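PDB 6PFX: D-alanyl transferase DltD from Enterococcus faecium TX0133A04, which probably transfers D-alanine onto lipoteichoic acid at the cell membrane, a step in cell-wall biogenesis of Gram-positive bacteria. Local coordinates for residues V278-A283 with Y375-A380; D140-R145 with F272-L277; G240-F245 with F342-I347; S52-S57 with L349-W354. One frame throughout, in Å; residues are numbered along the deposited sequence.

Contact 1 (V278-A283 with Y375-A380)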
loop_
_atom_site.group_PDB
_atom_site.type_symbol
_atom_site.label_atom_id
_atom_site.label_comp_id
_atom_site.label_asym_id
_atom_site.label_seq_id
_atom_site.Cartn_x
_atom_site.Cartn_y
_atom_site.Cartn_z
ATOM N N VAL A 278 -3.331 -2.151 -9.760
ATOM C CA VAL A 278 -3.070 -3.123 -8.702
ATOM C C VAL A 278 -4.051 -4.282 -8.773
ATOM O O VAL A 278 -3.650 -5.444 -8.698
ATOM C CB VAL A 278 -3.134 -2.420 -7.333
ATOM C CG1 VAL A 278 -3.153 -3.410 -6.213
ATOM C CG2 VAL A 278 -1.984 -1.404 -7.193
ATOM N N LEU A 279 -5.351 -3.990 -8.879
ATOM C CA LEU A 279 -6.364 -5.043 -8.950
ATOM C C LEU A 279 -6.177 -5.929 -10.178
ATOM O O LEU A 279 -6.342 -7.155 -10.104
ATOM C CB LEU A 279 -7.750 -4.403 -8.952
ATOM C CG LEU A 279 -8.097 -3.561 -7.723
ATOM C CD1 LEU A 279 -9.585 -3.189 -7.749
ATOM C CD2 LEU A 279 -7.743 -4.310 -6.441
ATOM N N ASP A 280 -5.848 -5.324 -11.317
ATOM C CA ASP A 280 -5.584 -6.085 -12.533
ATOM C C ASP A 280 -4.492 -7.115 -12.291
ATOM O O ASP A 280 -4.644 -8.292 -12.639
ATOM C CB ASP A 280 -5.206 -5.081 -13.624
ATOM C CG ASP A 280 -5.152 -5.683 -15.018
ATOM O OD1 ASP A 280 -4.082 -6.208 -15.393
ATOM O OD2 ASP A 280 -6.168 -5.589 -15.748
ATOM N N GLN A 281 -3.389 -6.697 -11.679
ATOM C CA GLN A 281 -2.274 -7.611 -11.475
ATOM C C GLN A 281 -2.577 -8.641 -10.392
ATOM O O GLN A 281 -2.204 -9.807 -10.531
ATOM C CB GLN A 281 -1.000 -6.823 -11.175
ATOM C CG GLN A 281 0.275 -7.650 -11.177
ATOM C CD GLN A 281 0.661 -8.163 -12.559
ATOM O OE1 GLN A 281 0.143 -7.708 -13.569
ATOM N NE2 GLN A 281 1.575 -9.123 -12.598
ATOM N N LEU A 282 -3.249 -8.238 -9.310
ATOM C CA LEU A 282 -3.621 -9.194 -8.274
ATOM C C LEU A 282 -4.513 -10.273 -8.855
ATOM O O LEU A 282 -4.335 -11.462 -8.573
ATOM C CB LEU A 282 -4.327 -8.472 -7.129
ATOM C CG LEU A 282 -3.386 -7.603 -6.309
ATOM C CD1 LEU A 282 -4.242 -6.665 -5.456
ATOM C CD2 LEU A 282 -2.514 -8.388 -5.405
ATOM N N ALA A 283 -5.430 -9.886 -9.735
ATOM C CA ALA A 283 -6.339 -10.862 -10.316
ATOM C C ALA A 283 -5.593 -11.785 -11.270
ATOM O O ALA A 283 -5.791 -13.006 -11.247
ATOM C CB ALA A 283 -7.493 -10.136 -11.011
ATOM N N TYR A 375 -12.297 -13.603 -9.910
ATOM C CA TYR A 375 -12.280 -12.206 -10.300
ATOM C C TYR A 375 -12.925 -11.984 -11.655
ATOM O O TYR A 375 -12.812 -12.813 -12.567
ATOM C CB TYR A 375 -10.852 -11.661 -10.290
ATOM C CG TYR A 375 -10.199 -11.805 -8.935
ATOM C CD1 TYR A 375 -10.764 -11.192 -7.826
ATOM C CD2 TYR A 375 -9.034 -12.550 -8.754
ATOM C CE1 TYR A 375 -10.196 -11.308 -6.575
ATOM C CE2 TYR A 375 -8.453 -12.668 -7.504
ATOM C CZ TYR A 375 -9.043 -12.050 -6.420
ATOM O OH TYR A 375 -8.486 -12.135 -5.181
ATOM N N HIS A 376 -13.597 -10.841 -11.768
ATOM C CA HIS A 376 -14.200 -10.370 -13.012
ATOM C C HIS A 376 -13.742 -8.930 -13.189
ATOM O O HIS A 376 -14.426 -8.005 -12.742
ATOM C CB HIS A 376 -15.705 -10.491 -12.944
ATOM C CG HIS A 376 -16.168 -11.907 -12.915
ATOM N ND1 HIS A 376 -16.492 -12.563 -11.746
ATOM C CD2 HIS A 376 -16.299 -12.817 -13.907
ATOM C CE1 HIS A 376 -16.829 -13.810 -12.026
ATOM N NE2 HIS A 376 -16.719 -13.988 -13.330
ATOM N N LEU A 377 -12.584 -8.743 -13.827
ATOM C CA LEU A 377 -12.053 -7.399 -14.008
ATOM C C LEU A 377 -12.896 -6.590 -14.990
ATOM O O LEU A 377 -13.413 -7.115 -15.983
ATOM C CB LEU A 377 -10.606 -7.433 -14.485
ATOM C CG LEU A 377 -9.609 -8.013 -13.487
ATOM C CD1 LEU A 377 -8.291 -8.271 -14.183
ATOM C CD2 LEU A 377 -9.431 -7.079 -12.300
ATOM N N ASP A 378 -13.047 -5.300 -14.694
ATOM C CA ASP A 378 -13.737 -4.369 -15.575
ATOM C C ASP A 378 -12.815 -3.198 -15.868
ATOM O O ASP A 378 -12.477 -2.421 -14.968
ATOM C CB ASP A 378 -15.018 -3.859 -14.930
ATOM C CG ASP A 378 -15.909 -3.127 -15.909
ATOM O OD1 ASP A 378 -15.448 -2.717 -17.004
ATOM O OD2 ASP A 378 -17.098 -2.982 -15.586
ATOM N N ASP A 379 -12.448 -3.048 -17.136
ATOM C CA ASP A 379 -11.553 -1.978 -17.545
ATOM C C ASP A 379 -12.202 -0.599 -17.470
ATOM O O ASP A 379 -11.481 0.400 -17.548
ATOM C CB ASP A 379 -11.021 -2.298 -18.943
ATOM C CG ASP A 379 -10.151 -3.553 -18.973
ATOM O OD1 ASP A 379 -9.296 -3.723 -18.081
ATOM O OD2 ASP A 379 -10.310 -4.371 -19.907
ATOM N N ALA A 380 -13.525 -0.508 -17.291
ATOM C CA ALA A 380 -14.143 0.791 -17.052
ATOM C C ALA A 380 -13.509 1.510 -15.867
ATOM O O ALA A 380 -13.608 2.737 -15.758
ATOM C CB ALA A 380 -15.642 0.638 -16.766
HETATM O O HOH W 1 -8.661 -4.253 -15.292
HETATM O O HOH W 2 -6.386 -4.841 -18.398
#

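Contact 2 (D140-R145 with F272-L277)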
loop_
_atom_site.group_PDB
_atom_site.type_symbol
_atom_site.label_atom_id
_atom_site.label_comp_id
_atom_site.label_asym_id
_atom_site.label_seq_id
_atom_site.Cartn_x
_atom_site.Cartn_y
_atom_site.Cartn_z
ATOM N N ASP A 140 -2.112 -1.904 -19.682
ATOM C CA ASP A 140 -0.856 -1.414 -20.230
ATOM C C ASP A 140 -1.038 -0.043 -20.865
ATOM O O ASP A 140 -0.160 0.822 -20.756
ATOM C CB ASP A 140 -0.326 -2.392 -21.288
ATOM C CG ASP A 140 -0.014 -3.770 -20.726
ATOM O OD1 ASP A 140 0.605 -3.863 -19.644
ATOM O OD2 ASP A 140 -0.363 -4.779 -21.389
ATOM N N ARG A 141 -2.169 0.161 -21.556
ATOM C CA ARG A 141 -2.424 1.441 -22.201
ATOM C C ARG A 141 -2.600 2.531 -21.159
ATOM O O ARG A 141 -2.093 3.646 -21.328
ATOM C CB ARG A 141 -3.653 1.352 -23.100
ATOM C CG ARG A 141 -3.519 0.351 -24.241
ATOM C CD ARG A 141 -4.732 0.416 -25.162
ATOM N NE ARG A 141 -4.691 1.605 -26.004
ATOM C CZ ARG A 141 -5.647 1.957 -26.856
ATOM N NH1 ARG A 141 -6.736 1.212 -26.979
ATOM N NH2 ARG A 141 -5.510 3.058 -27.582
ATOM N N TYR A 142 -3.297 2.215 -20.064
ATOM C CA TYR A 142 -3.496 3.193 -19.005
ATOM C C TYR A 142 -2.167 3.563 -18.359
ATOM O O TYR A 142 -1.867 4.743 -18.154
ATOM C CB TYR A 142 -4.483 2.664 -17.957
ATOM C CG TYR A 142 -4.619 3.610 -16.803
ATOM C CD1 TYR A 142 -5.406 4.751 -16.901
ATOM C CD2 TYR A 142 -3.927 3.391 -15.623
ATOM C CE1 TYR A 142 -5.506 5.640 -15.855
ATOM C CE2 TYR A 142 -4.018 4.282 -14.561
ATOM C CZ TYR A 142 -4.817 5.401 -14.688
ATOM O OH TYR A 142 -4.940 6.310 -13.665
ATOM N N LEU A 143 -1.361 2.559 -18.011
ATOM C CA LEU A 143 -0.074 2.853 -17.397
ATOM C C LEU A 143 0.797 3.699 -18.317
ATOM O O LEU A 143 1.466 4.630 -17.857
ATOM C CB LEU A 143 0.635 1.560 -17.025
ATOM C CG LEU A 143 2.034 1.724 -16.437
ATOM C CD1 LEU A 143 1.977 2.532 -15.167
ATOM C CD2 LEU A 143 2.607 0.329 -16.204
ATOM N N ALA A 144 0.819 3.390 -19.618
ATOM C CA ALA A 144 1.627 4.189 -20.534
ATOM C C ALA A 144 1.138 5.628 -20.558
ATOM O O ALA A 144 1.940 6.568 -20.512
ATOM C CB ALA A 144 1.597 3.595 -21.942
ATOM N N ARG A 145 -0.184 5.811 -20.578
ATOM C CA ARG A 145 -0.763 7.147 -20.544
ATOM C C ARG A 145 -0.339 7.889 -19.288
ATOM O O ARG A 145 0.000 9.078 -19.336
ATOM C CB ARG A 145 -2.289 7.045 -20.593
ATOM C CG ARG A 145 -2.850 6.808 -21.973
ATOM C CD ARG A 145 -4.291 7.290 -22.107
ATOM N NE ARG A 145 -5.219 6.697 -21.143
ATOM C CZ ARG A 145 -5.723 5.467 -21.235
ATOM N NH1 ARG A 145 -5.376 4.673 -22.240
ATOM N NH2 ARG A 145 -6.574 5.026 -20.318
ATOM N N PHE A 272 -7.995 6.182 -8.226
ATOM C CA PHE A 272 -8.914 5.061 -8.391
ATOM C C PHE A 272 -8.504 4.209 -9.579
ATOM O O PHE A 272 -8.639 2.985 -9.555
ATOM C CB PHE A 272 -10.352 5.555 -8.566
ATOM C CG PHE A 272 -10.963 6.069 -7.296
ATOM C CD1 PHE A 272 -11.448 5.196 -6.339
ATOM C CD2 PHE A 272 -11.020 7.422 -7.049
ATOM C CE1 PHE A 272 -11.981 5.661 -5.166
ATOM C CE2 PHE A 272 -11.558 7.889 -5.877
ATOM C CZ PHE A 272 -12.038 7.005 -4.937
ATOM N N SER A 273 -8.005 4.849 -10.636
ATOM C CA SER A 273 -7.557 4.126 -11.821
ATOM C C SER A 273 -6.147 3.564 -11.647
ATOM O O SER A 273 -5.867 2.461 -12.136
ATOM C CB SER A 273 -7.719 5.027 -13.042
ATOM O OG SER A 273 -9.095 5.353 -13.227
ATOM N N ASP A 274 -5.252 4.271 -10.940
ATOM C CA ASP A 274 -3.978 3.664 -10.560
ATOM C C ASP A 274 -4.217 2.418 -9.708
ATOM O O ASP A 274 -3.544 1.395 -9.877
ATOM C CB ASP A 274 -3.085 4.652 -9.796
ATOM C CG ASP A 274 -2.629 5.844 -10.638
ATOM O OD1 ASP A 274 -2.873 5.898 -11.858
ATOM O OD2 ASP A 274 -2.003 6.754 -10.057
ATOM N N PHE A 275 -5.188 2.487 -8.786
ATOM C CA PHE A 275 -5.547 1.339 -7.957
ATOM C C PHE A 275 -6.068 0.193 -8.812
ATOM O O PHE A 275 -5.790 -0.978 -8.525
ATOM C CB PHE A 275 -6.603 1.780 -6.914
ATOM C CG PHE A 275 -6.951 0.705 -5.918
ATOM C CD1 PHE A 275 -6.015 0.281 -5.017
ATOM C CD2 PHE A 275 -8.215 0.144 -5.865
ATOM C CE1 PHE A 275 -6.297 -0.705 -4.119
ATOM C CE2 PHE A 275 -8.503 -0.858 -4.945
ATOM C CZ PHE A 275 -7.540 -1.283 -4.081
ATOM N N GLN A 276 -6.770 0.511 -9.901
ATOM C CA GLN A 276 -7.228 -0.531 -10.810
ATOM C C GLN A 276 -6.069 -1.331 -11.397
ATOM O O GLN A 276 -6.225 -2.524 -11.681
ATOM C CB GLN A 276 -8.094 0.055 -11.925
ATOM C CG GLN A 276 -8.697 -1.016 -12.817
ATOM C CD GLN A 276 -9.638 -2.004 -12.118
ATOM O OE1 GLN A 276 -10.185 -1.754 -11.039
ATOM N NE2 GLN A 276 -9.832 -3.136 -12.763
ATOM N N LEU A 277 -4.913 -0.695 -11.606
ATOM C CA LEU A 277 -3.741 -1.438 -12.055
ATOM C C LEU A 277 -3.370 -2.513 -11.045
ATOM O O LEU A 277 -3.097 -3.659 -11.416
ATOM C CB LEU A 277 -2.560 -0.490 -12.240
ATOM C CG LEU A 277 -2.612 0.488 -13.402
ATOM C CD1 LEU A 277 -1.457 1.466 -13.341
ATOM C CD2 LEU A 277 -2.506 -0.295 -14.693
#

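Contact 3 (G240-F245 with F342-I347)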
loop_
_atom_site.group_PDB
_atom_site.type_symbol
_atom_site.label_atom_id
_atom_site.label_comp_id
_atom_site.label_asym_id
_atom_site.label_seq_id
_atom_site.Cartn_x
_atom_site.Cartn_y
_atom_site.Cartn_z
ATOM N N GLY A 240 -5.366 12.857 20.858
ATOM C CA GLY A 240 -4.998 11.458 20.800
ATOM C C GLY A 240 -3.829 11.159 19.893
ATOM O O GLY A 240 -3.676 10.013 19.455
ATOM N N LEU A 241 -2.993 12.156 19.603
ATOM C CA LEU A 241 -1.846 11.984 18.720
ATOM C C LEU A 241 -0.620 11.608 19.541
ATOM O O LEU A 241 -0.445 12.077 20.671
ATOM C CB LEU A 241 -1.546 13.272 17.944
ATOM C CG LEU A 241 -2.695 13.858 17.134
ATOM C CD1 LEU A 241 -2.352 15.247 16.591
ATOM C CD2 LEU A 241 -3.059 12.935 15.989
ATOM N N LYS A 242 0.227 10.752 18.980
ATOM C CA LYS A 242 1.467 10.407 19.661
ATOM C C LYS A 242 2.255 11.679 19.947
ATOM O O LYS A 242 2.399 12.538 19.070
ATOM C CB LYS A 242 2.280 9.461 18.782
ATOM C CG LYS A 242 3.507 8.920 19.457
ATOM C CD LYS A 242 4.014 7.654 18.779
ATOM C CE LYS A 242 5.228 7.112 19.496
ATOM N NZ LYS A 242 6.385 8.036 19.418
ATOM N N ASN A 243 2.784 11.784 21.173
ATOM C CA ASN A 243 3.445 13.006 21.627
ATOM C C ASN A 243 4.470 13.544 20.626
ATOM O O ASN A 243 4.439 14.730 20.289
ATOM C CB ASN A 243 4.073 12.789 23.007
ATOM C CG ASN A 243 3.034 12.670 24.100
ATOM O OD1 ASN A 243 1.838 12.763 23.842
ATOM N ND2 ASN A 243 3.488 12.458 25.330
ATOM N N ASP A 244 5.400 12.706 20.147
ATOM C CA ASP A 244 6.456 13.262 19.297
ATOM C C ASP A 244 5.902 13.742 17.958
ATOM O O ASP A 244 6.392 14.733 17.406
ATOM C CB ASP A 244 7.622 12.282 19.136
ATOM C CG ASP A 244 7.241 11.013 18.406
ATOM O OD1 ASP A 244 6.045 10.676 18.371
ATOM O OD2 ASP A 244 8.150 10.335 17.874
ATOM N N PHE A 245 4.861 13.084 17.447
ATOM C CA PHE A 245 4.217 13.546 16.225
ATOM C C PHE A 245 3.585 14.910 16.444
ATOM O O PHE A 245 3.727 15.817 15.618
ATOM C CB PHE A 245 3.151 12.541 15.805
ATOM C CG PHE A 245 2.461 12.883 14.514
ATOM C CD1 PHE A 245 1.398 13.766 14.487
ATOM C CD2 PHE A 245 2.880 12.319 13.323
ATOM C CE1 PHE A 245 0.760 14.061 13.297
ATOM C CE2 PHE A 245 2.242 12.615 12.137
ATOM C CZ PHE A 245 1.190 13.487 12.122
ATOM N N PHE A 342 -6.777 3.971 18.086
ATOM C CA PHE A 342 -6.812 3.179 16.859
ATOM C C PHE A 342 -5.697 3.611 15.918
ATOM O O PHE A 342 -5.008 2.767 15.333
ATOM C CB PHE A 342 -8.182 3.309 16.166
ATOM C CG PHE A 342 -8.543 2.136 15.294
ATOM C CD1 PHE A 342 -9.176 1.034 15.832
ATOM C CD2 PHE A 342 -8.263 2.136 13.945
ATOM C CE1 PHE A 342 -9.504 -0.056 15.057
ATOM C CE2 PHE A 342 -8.588 1.045 13.165
ATOM C CZ PHE A 342 -9.216 -0.044 13.721
ATOM N N MET A 343 -5.505 4.924 15.773
ATOM C CA MET A 343 -4.445 5.505 14.967
ATOM C C MET A 343 -3.373 6.070 15.885
ATOM O O MET A 343 -3.662 6.524 16.996
ATOM C CB MET A 343 -4.989 6.621 14.080
ATOM C CG MET A 343 -6.233 6.219 13.349
ATOM S SD MET A 343 -5.927 4.884 12.212
ATOM C CE MET A 343 -5.103 5.777 10.911
ATOM N N GLU A 344 -2.124 6.000 15.417
ATOM C CA GLU A 344 -0.996 6.581 16.132
ATOM C C GLU A 344 -0.981 8.095 15.985
ATOM O O GLU A 344 -0.548 8.800 16.899
ATOM C CB GLU A 344 0.314 5.977 15.597
ATOM C CG GLU A 344 1.543 6.420 16.370
ATOM C CD GLU A 344 2.832 5.805 15.871
ATOM O OE1 GLU A 344 3.680 6.537 15.304
ATOM O OE2 GLU A 344 3.000 4.591 16.084
ATOM N N ASP A 345 -1.468 8.606 14.862
ATOM C CA ASP A 345 -1.424 10.036 14.577
ATOM C C ASP A 345 -2.581 10.366 13.643
ATOM O O ASP A 345 -3.670 9.798 13.775
ATOM C CB ASP A 345 -0.057 10.408 14.007
ATOM C CG ASP A 345 0.339 9.551 12.826
ATOM O OD1 ASP A 345 -0.554 9.214 12.025
ATOM O OD2 ASP A 345 1.536 9.193 12.707
ATOM N N THR A 346 -2.373 11.281 12.710
ATOM C CA THR A 346 -3.469 11.735 11.868
ATOM C C THR A 346 -3.765 10.822 10.689
ATOM O O THR A 346 -4.794 10.995 10.029
ATOM C CB THR A 346 -3.117 13.089 11.271
ATOM O OG1 THR A 346 -1.877 12.968 10.565
ATOM C CG2 THR A 346 -2.966 14.122 12.350
ATOM N N ILE A 347 -2.898 9.880 10.366
ATOM C CA ILE A 347 -3.209 9.081 9.195
ATOM C C ILE A 347 -2.777 7.634 9.347
ATOM O O ILE A 347 -3.204 6.776 8.567
ATOM C CB ILE A 347 -2.597 9.696 7.917
ATOM C CG1 ILE A 347 -1.081 9.835 8.075
ATOM C CG2 ILE A 347 -3.260 11.042 7.587
ATOM C CD1 ILE A 347 -0.350 9.937 6.762
HETATM O O HOH W 3 -4.701 7.795 19.112
#

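Contact 4 (S52-S57 with L349-W354)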
loop_
_atom_site.group_PDB
_atom_site.type_symbol
_atom_site.label_atom_id
_atom_site.label_comp_id
_atom_site.label_asym_id
_atom_site.label_seq_id
_atom_site.Cartn_x
_atom_site.Cartn_y
_atom_site.Cartn_z
ATOM N N SER A 52 5.316 -1.217 16.868
ATOM C CA SER A 52 4.847 -1.237 18.243
ATOM C C SER A 52 4.609 -2.711 18.548
ATOM O O SER A 52 4.755 -3.560 17.654
ATOM C CB SER A 52 3.540 -0.475 18.382
ATOM O OG SER A 52 2.456 -1.228 17.865
ATOM N N PRO A 53 4.213 -3.062 19.769
ATOM C CA PRO A 53 3.934 -4.479 20.055
ATOM C C PRO A 53 2.849 -5.086 19.172
ATOM O O PRO A 53 2.790 -6.320 19.074
ATOM C CB PRO A 53 3.538 -4.474 21.540
ATOM C CG PRO A 53 4.194 -3.237 22.095
ATOM C CD PRO A 53 4.125 -2.222 20.979
ATOM N N PHE A 54 2.031 -4.266 18.493
ATOM C CA PHE A 54 0.861 -4.731 17.739
ATOM C C PHE A 54 1.060 -4.726 16.234
ATOM O O PHE A 54 0.176 -5.187 15.502
ATOM C CB PHE A 54 -0.370 -3.911 18.151
ATOM C CG PHE A 54 -0.463 -3.780 19.627
ATOM C CD1 PHE A 54 -0.887 -4.851 20.398
ATOM C CD2 PHE A 54 0.000 -2.645 20.258
ATOM C CE1 PHE A 54 -0.897 -4.777 21.773
ATOM C CE2 PHE A 54 -0.019 -2.555 21.645
ATOM C CZ PHE A 54 -0.461 -3.622 22.400
ATOM N N HIS A 55 2.202 -4.256 15.767
ATOM C CA HIS A 55 2.539 -4.282 14.354
ATOM C C HIS A 55 2.579 -5.715 13.828
ATOM O O HIS A 55 2.964 -6.637 14.554
ATOM C CB HIS A 55 3.909 -3.615 14.244
ATOM C CG HIS A 55 4.427 -3.498 12.855
ATOM N ND1 HIS A 55 5.000 -4.555 12.185
ATOM C CD2 HIS A 55 4.483 -2.440 12.013
ATOM C CE1 HIS A 55 5.378 -4.159 10.984
ATOM N NE2 HIS A 55 5.067 -2.881 10.852
ATOM N N PRO A 56 2.168 -5.933 12.570
ATOM C CA PRO A 56 2.092 -7.308 12.045
ATOM C C PRO A 56 3.379 -8.104 12.158
ATOM O O PRO A 56 3.332 -9.326 12.349
ATOM C CB PRO A 56 1.698 -7.112 10.569
ATOM C CG PRO A 56 1.067 -5.758 10.506
ATOM C CD PRO A 56 1.682 -4.929 11.607
ATOM N N SER A 57 4.533 -7.460 12.001
ATOM C CA SER A 57 5.779 -8.207 12.077
ATOM C C SER A 57 6.083 -8.633 13.508
ATOM O O SER A 57 6.664 -9.705 13.722
ATOM C CB SER A 57 6.928 -7.358 11.537
ATOM O OG SER A 57 6.713 -6.979 10.184
ATOM N N LEU A 349 -2.146 3.920 11.105
ATOM C CA LEU A 349 -2.605 2.923 12.059
ATOM C C LEU A 349 -1.664 2.849 13.249
ATOM O O LEU A 349 -0.441 2.962 13.103
ATOM C CB LEU A 349 -2.661 1.547 11.400
ATOM C CG LEU A 349 -3.870 1.264 10.525
ATOM C CD1 LEU A 349 -3.603 -0.031 9.775
ATOM C CD2 LEU A 349 -5.141 1.152 11.321
ATOM N N GLY A 350 -2.244 2.634 14.431
ATOM C CA GLY A 350 -1.559 2.637 15.702
ATOM C C GLY A 350 -1.952 1.392 16.493
ATOM O O GLY A 350 -2.403 0.420 15.972
ATOM N N TRP A 351 -1.797 1.521 17.821
ATOM C CA TRP A 351 -1.818 0.341 18.691
ATOM C C TRP A 351 -3.108 -0.470 18.546
ATOM O O TRP A 351 -3.081 -1.669 18.234
ATOM C CB TRP A 351 -1.600 0.792 20.137
ATOM C CG TRP A 351 -0.438 1.748 20.288
ATOM C CD1 TRP A 351 0.867 1.421 20.514
ATOM C CD2 TRP A 351 -0.483 3.185 20.208
ATOM N NE1 TRP A 351 1.640 2.558 20.569
ATOM C CE2 TRP A 351 0.836 3.654 20.396
ATOM C CE3 TRP A 351 -1.508 4.120 19.988
ATOM C CZ2 TRP A 351 1.155 5.014 20.388
ATOM C CZ3 TRP A 351 -1.190 5.478 19.984
ATOM C CH2 TRP A 351 0.135 5.908 20.177
ATOM N N LYS A 352 -4.252 0.161 18.769
ATOM C CA LYS A 352 -5.509 -0.572 18.694
ATOM C C LYS A 352 -5.874 -0.922 17.261
ATOM O O LYS A 352 -6.532 -1.948 17.026
ATOM C CB LYS A 352 -6.594 0.252 19.381
ATOM C CG LYS A 352 -6.482 0.183 20.907
ATOM C CD LYS A 352 -7.116 -1.065 21.466
ATOM C CE LYS A 352 -8.633 -0.996 21.380
ATOM N NZ LYS A 352 -9.255 -2.343 21.490
ATOM N N GLY A 353 -5.447 -0.094 16.305
ATOM C CA GLY A 353 -5.794 -0.325 14.916
ATOM C C GLY A 353 -5.075 -1.525 14.341
ATOM O O GLY A 353 -5.689 -2.386 13.704
ATOM N N TRP A 354 -3.759 -1.603 14.567
ATOM C CA TRP A 354 -3.018 -2.798 14.177
ATOM C C TRP A 354 -3.533 -4.034 14.907
ATOM O O TRP A 354 -3.574 -5.125 14.332
ATOM C CB TRP A 354 -1.513 -2.613 14.398
ATOM C CG TRP A 354 -0.830 -1.833 13.313
ATOM C CD1 TRP A 354 -0.091 -0.687 13.459
ATOM C CD2 TRP A 354 -0.807 -2.146 11.909
ATOM N NE1 TRP A 354 0.388 -0.276 12.236
ATOM C CE2 TRP A 354 -0.039 -1.150 11.270
ATOM C CE3 TRP A 354 -1.351 -3.178 11.132
ATOM C CZ2 TRP A 354 0.188 -1.152 9.894
ATOM C CZ3 TRP A 354 -1.123 -3.178 9.769
ATOM C CH2 TRP A 354 -0.359 -2.172 9.166
HETATM O O HOH W 4 -1.186 -6.182 13.294
#

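Contact 1 (V278-A283 with Y375-A380)
An extended strip of loop, 375-378, runs past helix 271-284 and turns into a 3-10 segment at Asp379; the CA atoms of the two segments come nearest at Ala283 with Tyr375 (6.1 Å) and at Asp280 with Leu377. The methyl of Ala283 sits between two side chains of the loop. Its CB lies 3.6 Å from CD2 of Tyr375 and 3.8 Å from CD1 of Leu377. The Tyr375 ring slants across the helix backbone, and its hydroxyl goes on to the carbonyl of Asn287 while the ring stacks on Phe327. Leu377, with CG anti to its carbonyl carbon, spreads its methyls along the helix: CD2 approaches the carbonyl O of Leu279, CD1 the carboxylate of Asp280. Farther on, OD2 of Asp280 and OD1 of Asp379 stand 4.3 Å apart, and two waters each donate to both. Two like charges are thus bridged by water protons, which would soften their repulsion; Lys284, salt-bridged to OD1 of Asp280, probably offsets it further.

Contact 2 (D140-R145 with F272-L277)
Two helices, 138-147 and 271-284, pack in an alpha/beta fold consistent with the SGNH hydrolase clan, their local axes 10.3 Å apart and crossing at -131°. Along 272-277, Ser273 comes first: its CB lies 3.1 Å from OH of Tyr142, while its OG turns to the carbonyl of Phe381 and to Gln387. Asp274 follows, its CG anti to the carbonyl carbon, which brings its carboxylate toward Tyr142, although its CB bond does not point there. OD1 of Asp274 takes both the Tyr142 hydroxyl and NE of Arg146, so one buried oxygen serves two donors on helix 138-147, which would favour the charged carboxylate. A turn later Leu277 fills the angle between Tyr142 and Leu143; its CD1 meets the ring edge at CD2 of Tyr142, 3.9 Å away, and CD1 of Leu143 at 4.0 Å. Tyr142 spans the gap because its CG is anti to the backbone N (chi1 176°). Its OH donates to OD1 of Asp274 at 2.8 Å, arriving 36° above the carboxylate plane.

Contact 3 (G240-F245 with F342-I347)
OD1 of Asp345 is gripped twice: N of Ile347 donates at 2.9 Å to its anti lone pair, closing an Asx turn, and a residue adjoining the segment makes the second bond. OD2 bonds to ND1 of His348, so the carboxylate has at least three bonds. With Ser46 the Asp-His pair has the geometry of a Ser-His-Asp triad, consistent with the SGNH hydrolase clan. The aspartate's CG stands in the crowded position between backbone N and carbonyl carbon (chi1 53°), and its CB rests squarely over one face of the Phe245 ring, 3.4 Å from the centroid, a CH-pi contact. Phe245 reaches there with CG anti to its backbone N; its CZ also meets OG1 of Thr346 at 3.5 Å. The ring thus backs the probable triad acid as a second-shell residue. Beside it, Lys242 N bonds to the carbonyl O of Glu344 at 3.0 Å, almost along the C=O axis. The Lys242 and Glu344 side chains run alongside each other, CD to CD 3.6 Å, but their charges part: NZ bridges to Asp244 and OE1 to Arg50. The 342-347 loop follows strand 330-332 and leads into helix 351-365, and the start of helix 243-250 packs on it.

Contact 4 (S52-S57 with L349-W354)
The turn leading into helix 56-62 packs on the first turn of helix 351-365 beside the probable catalytic centre, with the N-cap residues of both helices, His55 and Gly350, within the contact. A type I turn from Ser52 to His55 is tightened by an ST turn, in which OG of Ser52 accepts from N of Phe54. ND1 of His55 caps its helix by accepting from N of Ser57 at 2.9 Å, and NE2 bonds to the carbonyl of Leu48, so both ring nitrogens are engaged and the ring's rotation is fixed. Trp354 is packed on both faces. Pro56 crosses the indole at about a right angle, its CD over one face at 3.7 Å from the six-membered ring centroid, a CH-pi contact, and its CG 3.5 Å from CZ3. The opposite face receives CD1 of Leu349 of its own segment. Phe54 lies obliquely against Trp351, CD2 to CB 3.8 Å, its ring reaching the indole near the edge, while CB of Ser52 touches CD1 of Trp351. The carbonyl O of Phe54 comes within 3.3 Å of CB of Trp354; a water donates to it and to O of Trp354, joining the two backbones. The Trp354 side chain stands near, without touching, the probable Ser46-His348-Asp345 triad. Segment 52-57 follows Ser46, the probable nucleophile, and 349-354 follows Asp345-x-x-His348, consistent with an SGNH hydrolase-type site, whose block V carries Asp and His.

Overall arrangement
The four contacts form two pairs on opposite sides of the chain's centre. Contacts 1 and 2 share helix 271-284, their centres 11 Å apart, and touch where Gln276 meets Leu377 and Asp378. Contacts 3 and 4 lie 12 Å apart, centre to centre, and are joined by a probable hydrogen bond from N of Gly350 to O of Phe342. This second pair borders the probable triad: contact 3 holds Asp345, and contact 4 places Trp354 nearby. Contact 3 is nested along the chain inside the loop closed by contact 4, as is contact 2. Between the pairs, centres are 30 to 34 Å apart and nearest atoms about 14 to 18 Å, so contacts 1 and 2 do not touch the pair bordering the probable triad.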